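Glycosylation Associate Protein 2 (Streptococcus agalactiae serotype V, PDB 6OYC) probably takes part, as a component of the accessory Sec system working in complex with Gap1 and Gap3, in glycosylating and exporting a surface glycoprotein. Local coordinates at residues R201-L206 and A216-F221; Y176-S181 and L240-F245; F293-T298 and S362-L367. All blocks are in the same frame, centred on the assembly; numbering follows the deposited sequence.

Contact 1: R201-L206 and A216-F221; sequences RLVISL and AKEWYF. With SO4 (sulfate ion), chain P.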
loop_
_atom_site.group_PDB
_atom_site.type_symbol
_atom_site.label_atom_id
_atom_site.label_comp_id
_atom_site.label_asym_id
_atom_site.label_seq_id
_atom_site.Cartn_x
_atom_site.Cartn_y
_atom_site.Cartn_z
ATOM N N ARG B 201 -23.629 -9.056 10.413
ATOM C CA ARG B 201 -23.534 -9.778 9.153
ATOM C C ARG B 201 -23.629 -8.804 7.982
ATOM O O ARG B 201 -24.544 -7.975 7.914
ATOM C CB ARG B 201 -24.630 -10.841 9.028
ATOM C CG ARG B 201 -24.645 -11.471 7.635
ATOM C CD ARG B 201 -25.802 -12.436 7.435
ATOM N NE ARG B 201 -25.653 -13.613 8.281
ATOM C CZ ARG B 201 -26.657 -14.330 8.775
ATOM N NH1 ARG B 201 -27.918 -14.014 8.508
ATOM N NH2 ARG B 201 -26.387 -15.371 9.543
ATOM N N LEU B 202 -22.703 -8.932 7.049
ATOM C CA LEU B 202 -22.697 -8.150 5.826
ATOM C C LEU B 202 -23.266 -9.000 4.696
ATOM O O LEU B 202 -22.785 -10.110 4.457
ATOM C CB LEU B 202 -21.268 -7.722 5.501
ATOM C CG LEU B 202 -21.006 -6.389 4.830
ATOM C CD1 LEU B 202 -21.609 -5.257 5.654
ATOM C CD2 LEU B 202 -19.510 -6.222 4.670
ATOM N N VAL B 203 -24.284 -8.488 4.008
ATOM C CA VAL B 203 -24.843 -9.137 2.825
ATOM C C VAL B 203 -24.448 -8.323 1.600
ATOM O O VAL B 203 -24.617 -7.100 1.567
ATOM C CB VAL B 203 -26.368 -9.303 2.927
ATOM C CG1 VAL B 203 -26.920 -9.862 1.639
ATOM C CG2 VAL B 203 -26.712 -10.203 4.102
ATOM N N ILE B 204 -23.880 -8.999 0.613
ATOM C CA ILE B 204 -23.291 -8.367 -0.553
ATOM C C ILE B 204 -23.952 -9.000 -1.764
ATOM O O ILE B 204 -23.850 -10.217 -1.955
ATOM C CB ILE B 204 -21.760 -8.560 -0.580
ATOM C CG1 ILE B 204 -21.162 -7.982 0.698
ATOM C CG2 ILE B 204 -21.112 -7.904 -1.819
ATOM C CD1 ILE B 204 -19.804 -8.464 0.989
ATOM N N SER B 205 -24.639 -8.178 -2.564
ATOM C CA SER B 205 -25.429 -8.626 -3.712
ATOM C C SER B 205 -24.831 -8.094 -5.018
ATOM O O SER B 205 -24.651 -6.878 -5.180
ATOM C CB SER B 205 -26.893 -8.164 -3.588
ATOM O OG SER B 205 -27.492 -8.543 -2.353
ATOM N N LEU B 206 -24.570 -8.996 -5.962
ATOM C CA LEU B 206 -23.993 -8.629 -7.254
ATOM C C LEU B 206 -25.109 -8.377 -8.273
ATOM O O LEU B 206 -25.767 -9.318 -8.737
ATOM C CB LEU B 206 -23.050 -9.724 -7.736
ATOM C CG LEU B 206 -22.417 -9.536 -9.119
ATOM C CD1 LEU B 206 -21.690 -8.193 -9.215
ATOM C CD2 LEU B 206 -21.469 -10.713 -9.401
ATOM N N ALA B 216 -27.203 -11.601 -9.624
ATOM C CA ALA B 216 -26.647 -12.875 -10.081
ATOM C C ALA B 216 -26.003 -13.673 -8.958
ATOM O O ALA B 216 -25.831 -14.886 -9.104
ATOM C CB ALA B 216 -25.601 -12.665 -11.184
ATOM N N LYS B 217 -25.637 -13.031 -7.854
ATOM C CA LYS B 217 -24.832 -13.698 -6.839
ATOM C C LYS B 217 -24.897 -12.880 -5.563
ATOM O O LYS B 217 -24.879 -11.641 -5.608
ATOM C CB LYS B 217 -23.370 -13.855 -7.310
ATOM C CG LYS B 217 -22.442 -14.575 -6.313
ATOM C CD LYS B 217 -21.992 -15.954 -6.836
ATOM C CE LYS B 217 -21.285 -16.800 -5.752
ATOM N NZ LYS B 217 -22.139 -17.147 -4.557
ATOM N N GLU B 218 -25.000 -13.579 -4.435
ATOM C CA GLU B 218 -24.970 -12.963 -3.114
ATOM C C GLU B 218 -23.989 -13.722 -2.243
ATOM O O GLU B 218 -23.973 -14.956 -2.265
ATOM C CB GLU B 218 -26.342 -12.984 -2.397
ATOM C CG GLU B 218 -27.317 -11.959 -2.878
ATOM C CD GLU B 218 -28.407 -11.666 -1.853
ATOM O OE1 GLU B 218 -28.738 -10.475 -1.665
ATOM O OE2 GLU B 218 -28.917 -12.626 -1.232
ATOM N N TRP B 219 -23.213 -12.979 -1.449
ATOM C CA TRP B 219 -22.392 -13.524 -0.377
ATOM C C TRP B 219 -22.818 -12.930 0.960
ATOM O O TRP B 219 -23.454 -11.870 1.021
ATOM C CB TRP B 219 -20.908 -13.209 -0.578
ATOM C CG TRP B 219 -20.288 -13.563 -1.906
ATOM C CD1 TRP B 219 -19.486 -14.637 -2.165
ATOM C CD2 TRP B 219 -20.355 -12.809 -3.128
ATOM N NE1 TRP B 219 -19.071 -14.610 -3.471
ATOM C CE2 TRP B 219 -19.573 -13.495 -4.082
ATOM C CE3 TRP B 219 -21.005 -11.629 -3.510
ATOM C CZ2 TRP B 219 -19.429 -13.046 -5.408
ATOM C CZ3 TRP B 219 -20.856 -11.174 -4.818
ATOM C CH2 TRP B 219 -20.070 -11.884 -5.757
ATOM N N TYR B 220 -22.417 -13.592 2.047
ATOM C CA TYR B 220 -22.603 -13.038 3.383
ATOM C C TYR B 220 -21.335 -13.263 4.195
ATOM O O TYR B 220 -20.593 -14.218 3.965
ATOM C CB TYR B 220 -23.808 -13.654 4.114
ATOM C CG TYR B 220 -23.516 -15.058 4.577
ATOM C CD1 TYR B 220 -23.635 -16.136 3.702
ATOM C CD2 TYR B 220 -23.071 -15.314 5.875
ATOM C CE1 TYR B 220 -23.332 -17.430 4.109
ATOM C CE2 TYR B 220 -22.763 -16.612 6.284
ATOM C CZ TYR B 220 -22.898 -17.661 5.394
ATOM O OH TYR B 220 -22.601 -18.955 5.782
ATOM N N PHE B 221 -21.094 -12.372 5.149
ATOM C CA PHE B 221 -19.940 -12.489 6.029
ATOM C C PHE B 221 -20.327 -11.940 7.391
ATOM O O PHE B 221 -20.939 -10.868 7.485
ATOM C CB PHE B 221 -18.718 -11.742 5.452
ATOM C CG PHE B 221 -18.281 -12.268 4.113
ATOM C CD1 PHE B 221 -17.478 -13.398 4.025
ATOM C CD2 PHE B 221 -18.725 -11.666 2.939
ATOM C CE1 PHE B 221 -17.118 -13.913 2.790
ATOM C CE2 PHE B 221 -18.368 -12.167 1.708
ATOM C CZ PHE B 221 -17.558 -13.289 1.623
HETATM S S SO4 P . -17.948 -18.079 -4.331
HETATM O O1 SO4 P . -18.098 -17.637 -2.953
HETATM O O2 SO4 P . -19.092 -18.921 -4.674
HETATM O O3 SO4 P . -17.889 -16.894 -5.193
HETATM O O4 SO4 P . -16.703 -18.850 -4.449
#
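Ile204, Trp219 and Phe221 meet on one face of an antiparallel β hairpin, strands 198-208 and 215-222, the second at the edge of its five-stranded sheet. Ile204 lies aslant to both aromatic side chains. Its CG2 comes to 4.1 Å from Trp219 CE3, and its CD1 meets the Phe221 ring at the edge, near the ring plane, 3.9 Å from CD2. A chi1 of -58° puts CG1 beside the backbone N and CG2 anti to it, toward Trp219; a nearly anti chi2 carries CD1 on to Phe221. Leu206 instead runs alongside Trp219 and points the same way, its CB 3.9 Å from CZ3. Leu232 of strand 230-232, in a six-stranded antiparallel sheet, packs on Ile204, Trp219 and Phe221 alike, making the hairpin part of a two-sheet apolar interface.

Two-way N-H to C=O bonds join Leu202 to Phe221 and Ile204 to Trp219. Val203 and Tyr220, between these two pairs, and Ser205 and Glu218, just past the second, are non-hydrogen-bonded pairs with side chains on the opposite face. Ser205 OG is modelled 2.4 Å from Glu218 OE1, a hydrogen bond too short to trust in detail; OG is also hydrogen-bonded to Lys243 NZ. The Arg201 guanidinium stands 79° from the Tyr220 ring plane with NE 3.9 Å from CD2, while NH2 forms a salt bridge to Glu222.

Lys217 CG sits 3.5 Å above one face of the indole, toward its rim. At the pyrrole edge a sulfate, probably from the crystallisation liquor, takes a hydrogen bond from Trp219 NE1 to its O3 (3.1 Å, 160° at the hydrogen).

Contact 2: Y176-S181 and L240-F245; sequences YNIPFS and LAVKLF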
loop_
_atom_site.group_PDB
_atom_site.type_symbol
_atom_site.label_atom_id
_atom_site.label_comp_id
_atom_site.label_asym_id
_atom_site.label_seq_id
_atom_site.Cartn_x
_atom_site.Cartn_y
_atom_site.Cartn_z
ATOM N N TYR B 176 -24.648 3.615 -2.222
ATOM C CA TYR B 176 -24.066 3.518 -3.556
ATOM C C TYR B 176 -23.570 2.113 -3.867
ATOM O O TYR B 176 -23.382 1.277 -2.983
ATOM C CB TYR B 176 -22.925 4.524 -3.724
ATOM C CG TYR B 176 -23.459 5.923 -3.780
ATOM C CD1 TYR B 176 -23.964 6.441 -4.964
ATOM C CD2 TYR B 176 -23.508 6.716 -2.634
ATOM C CE1 TYR B 176 -24.475 7.724 -5.015
ATOM C CE2 TYR B 176 -24.018 7.997 -2.681
ATOM C CZ TYR B 176 -24.507 8.498 -3.869
ATOM O OH TYR B 176 -25.028 9.782 -3.909
ATOM N N ASN B 177 -23.345 1.867 -5.150
ATOM C CA ASN B 177 -22.879 0.566 -5.597
ATOM C C ASN B 177 -21.381 0.592 -5.849
ATOM O O ASN B 177 -20.797 1.629 -6.179
ATOM C CB ASN B 177 -23.626 0.133 -6.856
ATOM C CG ASN B 177 -25.129 0.038 -6.616
ATOM O OD1 ASN B 177 -25.918 0.785 -7.204
ATOM N ND2 ASN B 177 -25.526 -0.863 -5.719
ATOM N N ILE B 178 -20.767 -0.572 -5.694
ATOM C CA ILE B 178 -19.330 -0.761 -5.836
ATOM C C ILE B 178 -19.084 -1.493 -7.146
ATOM O O ILE B 178 -19.576 -2.617 -7.314
ATOM C CB ILE B 178 -18.759 -1.558 -4.661
ATOM C CG1 ILE B 178 -19.085 -0.860 -3.346
ATOM C CG2 ILE B 178 -17.267 -1.713 -4.815
ATOM C CD1 ILE B 178 -18.649 -1.645 -2.135
ATOM N N PRO B 179 -18.337 -0.913 -8.085
ATOM C CA PRO B 179 -18.012 -1.622 -9.327
ATOM C C PRO B 179 -17.369 -2.970 -9.035
ATOM O O PRO B 179 -16.453 -3.079 -8.226
ATOM C CB PRO B 179 -17.025 -0.677 -10.028
ATOM C CG PRO B 179 -17.263 0.676 -9.393
ATOM C CD PRO B 179 -17.632 0.376 -7.971
ATOM N N PHE B 180 -17.871 -4.000 -9.690
ATOM C CA PHE B 180 -17.388 -5.355 -9.510
ATOM C C PHE B 180 -16.856 -5.845 -10.845
ATOM O O PHE B 180 -17.596 -5.900 -11.829
ATOM C CB PHE B 180 -18.513 -6.263 -9.006
ATOM C CG PHE B 180 -18.081 -7.668 -8.714
ATOM C CD1 PHE B 180 -17.971 -8.600 -9.736
ATOM C CD2 PHE B 180 -17.795 -8.056 -7.413
ATOM C CE1 PHE B 180 -17.580 -9.891 -9.471
ATOM C CE2 PHE B 180 -17.413 -9.349 -7.136
ATOM C CZ PHE B 180 -17.308 -10.272 -8.165
ATOM N N SER B 181 -15.585 -6.207 -10.875
ATOM C CA SER B 181 -14.944 -6.628 -12.105
ATOM C C SER B 181 -14.972 -8.144 -12.234
ATOM O O SER B 181 -14.893 -8.884 -11.247
ATOM C CB SER B 181 -13.498 -6.130 -12.141
ATOM O OG SER B 181 -12.773 -6.703 -13.223
ATOM N N LEU B 240 -21.996 -3.932 -6.792
ATOM C CA LEU B 240 -22.381 -4.505 -5.514
ATOM C C LEU B 240 -23.318 -3.572 -4.760
ATOM O O LEU B 240 -23.096 -2.362 -4.712
ATOM C CB LEU B 240 -21.156 -4.761 -4.642
ATOM C CG LEU B 240 -20.101 -5.721 -5.160
ATOM C CD1 LEU B 240 -19.012 -5.883 -4.091
ATOM C CD2 LEU B 240 -20.758 -7.060 -5.535
ATOM N N ALA B 241 -24.347 -4.150 -4.150
ATOM C CA ALA B 241 -25.113 -3.498 -3.095
ATOM C C ALA B 241 -24.757 -4.136 -1.759
ATOM O O ALA B 241 -24.644 -5.363 -1.659
ATOM C CB ALA B 241 -26.615 -3.616 -3.346
ATOM N N VAL B 242 -24.564 -3.310 -0.732
ATOM C CA VAL B 242 -24.051 -3.777 0.552
ATOM C C VAL B 242 -25.062 -3.433 1.625
ATOM O O VAL B 242 -25.480 -2.272 1.724
ATOM C CB VAL B 242 -22.681 -3.154 0.881
ATOM C CG1 VAL B 242 -22.200 -3.618 2.256
ATOM C CG2 VAL B 242 -21.686 -3.528 -0.178
ATOM N N LYS B 243 -25.472 -4.450 2.402
ATOM C CA LYS B 243 -26.374 -4.321 3.543
ATOM C C LYS B 243 -25.711 -4.909 4.786
ATOM O O LYS B 243 -24.973 -5.892 4.702
ATOM C CB LYS B 243 -27.714 -5.050 3.295
ATOM C CG LYS B 243 -28.487 -4.559 2.080
ATOM C CD LYS B 243 -29.242 -5.689 1.380
ATOM C CE LYS B 243 -28.411 -6.330 0.261
ATOM N NZ LYS B 243 -29.299 -7.078 -0.698
ATOM N N LEU B 244 -25.980 -4.323 5.944
ATOM C CA LEU B 244 -25.473 -4.849 7.206
ATOM C C LEU B 244 -26.651 -5.232 8.104
ATOM O O LEU B 244 -27.612 -4.473 8.229
ATOM C CB LEU B 244 -24.551 -3.836 7.894
ATOM C CG LEU B 244 -23.893 -4.205 9.235
ATOM C CD1 LEU B 244 -22.672 -3.393 9.460
ATOM C CD2 LEU B 244 -24.820 -3.896 10.367
ATOM N N PHE B 245 -26.586 -6.430 8.676
ATOM C CA PHE B 245 -27.531 -6.928 9.666
ATOM C C PHE B 245 -26.815 -7.075 11.005
ATOM O O PHE B 245 -25.591 -7.237 11.057
ATOM C CB PHE B 245 -28.117 -8.290 9.262
ATOM C CG PHE B 245 -28.960 -8.251 8.021
ATOM C CD1 PHE B 245 -28.392 -8.058 6.780
ATOM C CD2 PHE B 245 -30.326 -8.447 8.090
ATOM C CE1 PHE B 245 -29.187 -8.022 5.638
ATOM C CE2 PHE B 245 -31.113 -8.420 6.950
ATOM C CZ PHE B 245 -30.539 -8.204 5.730
HETATM O O HOH W 1 -24.857 -0.701 -1.413
#
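Leu240 fits against Ile178 and Phe180 where strand 168-180 of an antiparallel sheet is interrupted by a bulge or short loop beside strand 238-247; the short segments 178-180 and 240-245 run at 130° to each other, and pairing resumes at Phe174 with Val242. Ile178 and Leu240 form one hydrogen-bonded antiparallel pair, with both side chains on the same face and their CB atoms 4.0 Å apart. Leu240 CG lies anti to the carbonyl carbon (chi1 -61°), and beyond it CD2 comes to 3.6 Å from Phe180 CD2, the two side chains slanting across each other. Ile178 CD1 touches Val242 CG2. Leu188 of strand 185-195 and Leu257 of strand 251-262, both from the six-stranded sheet, pack on Ile178, Leu188 on Leu240 too; Ile178, Phe180 and Leu240 are all buried.

Leu240 O is gripped by two donors. The backbone N of Ile178 approaches in the carbonyl plane, on a lone pair, whereas Asn177 ND2 comes in from above that plane at 3.0 Å; Leu240 O itself lies practically in the Asn177 amide plane. Beyond this pair a water takes over the bridging, donating to Tyr176 O at 2.9 Å and accepting from Val242 N at 2.7 Å.

Contact 3: F293-T298 and S362-L367; sequences FKPPLT and SDQLIL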
loop_
_atom_site.group_PDB
_atom_site.type_symbol
_atom_site.label_atom_id
_atom_site.label_comp_id
_atom_site.label_asym_id
_atom_site.label_seq_id
_atom_site.Cartn_x
_atom_site.Cartn_y
_atom_site.Cartn_z
ATOM N N PHE B 293 20.539 -5.112 -4.626
ATOM C CA PHE B 293 20.942 -5.562 -3.297
ATOM C C PHE B 293 22.161 -4.806 -2.776
ATOM O O PHE B 293 22.850 -5.277 -1.863
ATOM C CB PHE B 293 21.221 -7.068 -3.273
ATOM C CG PHE B 293 20.000 -7.940 -3.469
ATOM C CD1 PHE B 293 19.453 -8.126 -4.734
ATOM C CD2 PHE B 293 19.442 -8.629 -2.396
ATOM C CE1 PHE B 293 18.357 -8.967 -4.929
ATOM C CE2 PHE B 293 18.343 -9.474 -2.582
ATOM C CZ PHE B 293 17.802 -9.644 -3.853
ATOM N N LYS B 294 22.405 -3.655 -3.333
ATOM C CA LYS B 294 23.485 -2.825 -2.905
ATOM C C LYS B 294 22.924 -1.570 -2.274
ATOM O O LYS B 294 21.905 -1.107 -2.646
ATOM C CB LYS B 294 24.377 -2.520 -4.085
ATOM C CG LYS B 294 24.856 -3.775 -4.751
ATOM C CD LYS B 294 26.006 -3.521 -5.673
ATOM C CE LYS B 294 25.988 -4.465 -6.836
ATOM N NZ LYS B 294 25.755 -3.694 -8.080
ATOM N N PRO B 295 23.634 -1.013 -1.316
ATOM C CA PRO B 295 23.212 0.182 -0.593
ATOM C C PRO B 295 23.068 1.403 -1.429
ATOM O O PRO B 295 23.714 1.539 -2.408
ATOM C CB PRO B 295 24.338 0.396 0.374
ATOM C CG PRO B 295 24.911 -0.941 0.578
ATOM C CD PRO B 295 24.851 -1.581 -0.753
ATOM N N PRO B 296 22.195 2.290 -1.027
ATOM C CA PRO B 296 21.426 2.128 0.189
ATOM C C PRO B 296 19.987 1.726 -0.066
ATOM O O PRO B 296 19.587 1.655 -1.193
ATOM C CB PRO B 296 21.436 3.525 0.721
ATOM C CG PRO B 296 21.316 4.334 -0.482
ATOM C CD PRO B 296 21.979 3.611 -1.592
ATOM N N LEU B 297 19.233 1.460 0.989
ATOM C CA LEU B 297 17.815 1.166 0.854
ATOM C C LEU B 297 17.078 2.504 0.984
ATOM O O LEU B 297 17.240 3.205 1.947
ATOM C CB LEU B 297 17.344 0.157 1.876
ATOM C CG LEU B 297 15.864 0.053 2.187
ATOM C CD1 LEU B 297 15.098 -0.366 0.974
ATOM C CD2 LEU B 297 15.585 -0.886 3.310
ATOM N N THR B 298 16.262 2.825 0.006
ATOM C CA THR B 298 15.570 4.111 -0.018
ATOM C C THR B 298 14.069 3.936 0.215
ATOM O O THR B 298 13.388 3.266 -0.568
ATOM C CB THR B 298 15.816 4.808 -1.348
ATOM O OG1 THR B 298 15.379 3.945 -2.408
ATOM C CG2 THR B 298 17.301 5.113 -1.505
ATOM N N SER B 362 21.617 0.676 9.752
ATOM C CA SER B 362 20.920 1.958 9.813
ATOM C C SER B 362 21.581 3.000 8.925
ATOM O O SER B 362 20.898 3.783 8.254
ATOM C CB SER B 362 20.879 2.464 11.255
ATOM O OG SER B 362 20.194 1.558 12.094
ATOM N N ASP B 363 22.908 3.032 8.907
ATOM C CA ASP B 363 23.593 4.029 8.099
ATOM C C ASP B 363 23.555 3.708 6.618
ATOM O O ASP B 363 24.167 4.432 5.827
ATOM C CB ASP B 363 25.043 4.190 8.558
ATOM C CG ASP B 363 25.494 5.640 8.536
ATOM O OD1 ASP B 363 25.583 6.227 7.433
ATOM O OD2 ASP B 363 25.741 6.202 9.621
ATOM N N GLN B 364 22.856 2.651 6.217
ATOM C CA GLN B 364 22.605 2.388 4.809
ATOM C C GLN B 364 21.116 2.530 4.475
ATOM O O GLN B 364 20.619 1.926 3.519
ATOM C CB GLN B 364 23.164 1.015 4.440
ATOM C CG GLN B 364 24.674 0.903 4.746
ATOM C CD GLN B 364 25.227 -0.513 4.676
ATOM O OE1 GLN B 364 24.869 -1.381 5.476
ATOM N NE2 GLN B 364 26.132 -0.745 3.725
ATOM N N LEU B 365 20.405 3.370 5.241
ATOM C CA LEU B 365 18.967 3.579 5.111
ATOM C C LEU B 365 18.648 5.056 4.884
ATOM O O LEU B 365 19.193 5.926 5.568
ATOM C CB LEU B 365 18.243 3.088 6.370
ATOM C CG LEU B 365 16.810 3.586 6.545
ATOM C CD1 LEU B 365 15.943 2.982 5.449
ATOM C CD2 LEU B 365 16.265 3.245 7.932
ATOM N N ILE B 366 17.745 5.340 3.942
ATOM C CA ILE B 366 17.303 6.709 3.640
ATOM C C ILE B 366 15.781 6.773 3.684
ATOM O O ILE B 366 15.108 6.069 2.919
ATOM C CB ILE B 366 17.803 7.182 2.265
ATOM C CG1 ILE B 366 19.327 7.088 2.202
ATOM C CG2 ILE B 366 17.306 8.610 1.970
ATOM C CD1 ILE B 366 19.835 7.100 0.809
ATOM N N LEU B 367 15.243 7.647 4.533
ATOM C CA LEU B 367 13.806 7.890 4.625
ATOM C C LEU B 367 13.459 9.203 3.934
ATOM O O LEU B 367 14.187 10.188 4.065
ATOM C CB LEU B 367 13.349 7.926 6.084
ATOM C CG LEU B 367 13.708 6.665 6.864
ATOM C CD1 LEU B 367 13.370 6.781 8.336
ATOM C CD2 LEU B 367 13.033 5.447 6.256
#
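Two parallel strands in the central sheet of an α/β-hydrolase-like domain start here, with Leu297 beside Leu365 and Thr298 beside Ile366. Leu297 N donates to Gln364 O at 2.9 Å, and Leu297 O accepts from Ile366 N at 3.0 Å. One residue thus uses both its backbone groups to set the register.

Ahead of the strand, a cis peptide bond precedes Pro296, whose CB rests 3.3 Å from Gln364 O and whose CG presses on Ile366 CD1 at 3.4 Å. Ile366 CD1 also lies 4.0 Å from Thr298 CG2, those two side chains running side by side. The order of the strands matches the hydrolase fold: 297-301 lies between 323-327 and 365-370, and the latter runs into a GxSxG turn before helix 372-381, a pattern consistent with a nucleophile elbow.

Helices flank both faces of the sheet. Leu510, Phe514 and Met509 of helix 495-514 lie against Pro296 and Ile366, while Leu358 and Leu355 of helix 341-358 lie against Leu297 and Leu365. At the outer end Gln364, extended beyond CG, runs alongside Pro295 and brings NE2 to 3.4 Å from Pro295 CG; its OE1 accepts from Ser361 N.

How the contacts relate
Contacts 1 and 2 belong to one antiparallel sheet, their centres about 8 Å apart. Strand 198-208 of contact 1 neighbours strand 238-247 of contact 2, with Val203 N probably bonded to Lys243 O at 2.8 Å. Contact 3, in the hydrolase-like sheet, is on the opposite side of the chain's centre, its own centre about 46 and 43 Å from those of contacts 1 and 2. Both antiparallel contacts are partly buried, largely apolar on one face, with polar groups around them: a sulfate and charged side chains in contact 1, a bridging water and an asparagine amide in contact 2. Contact 3 is buried, its parallel strands packed mainly by aliphatic and proline side chains between helices.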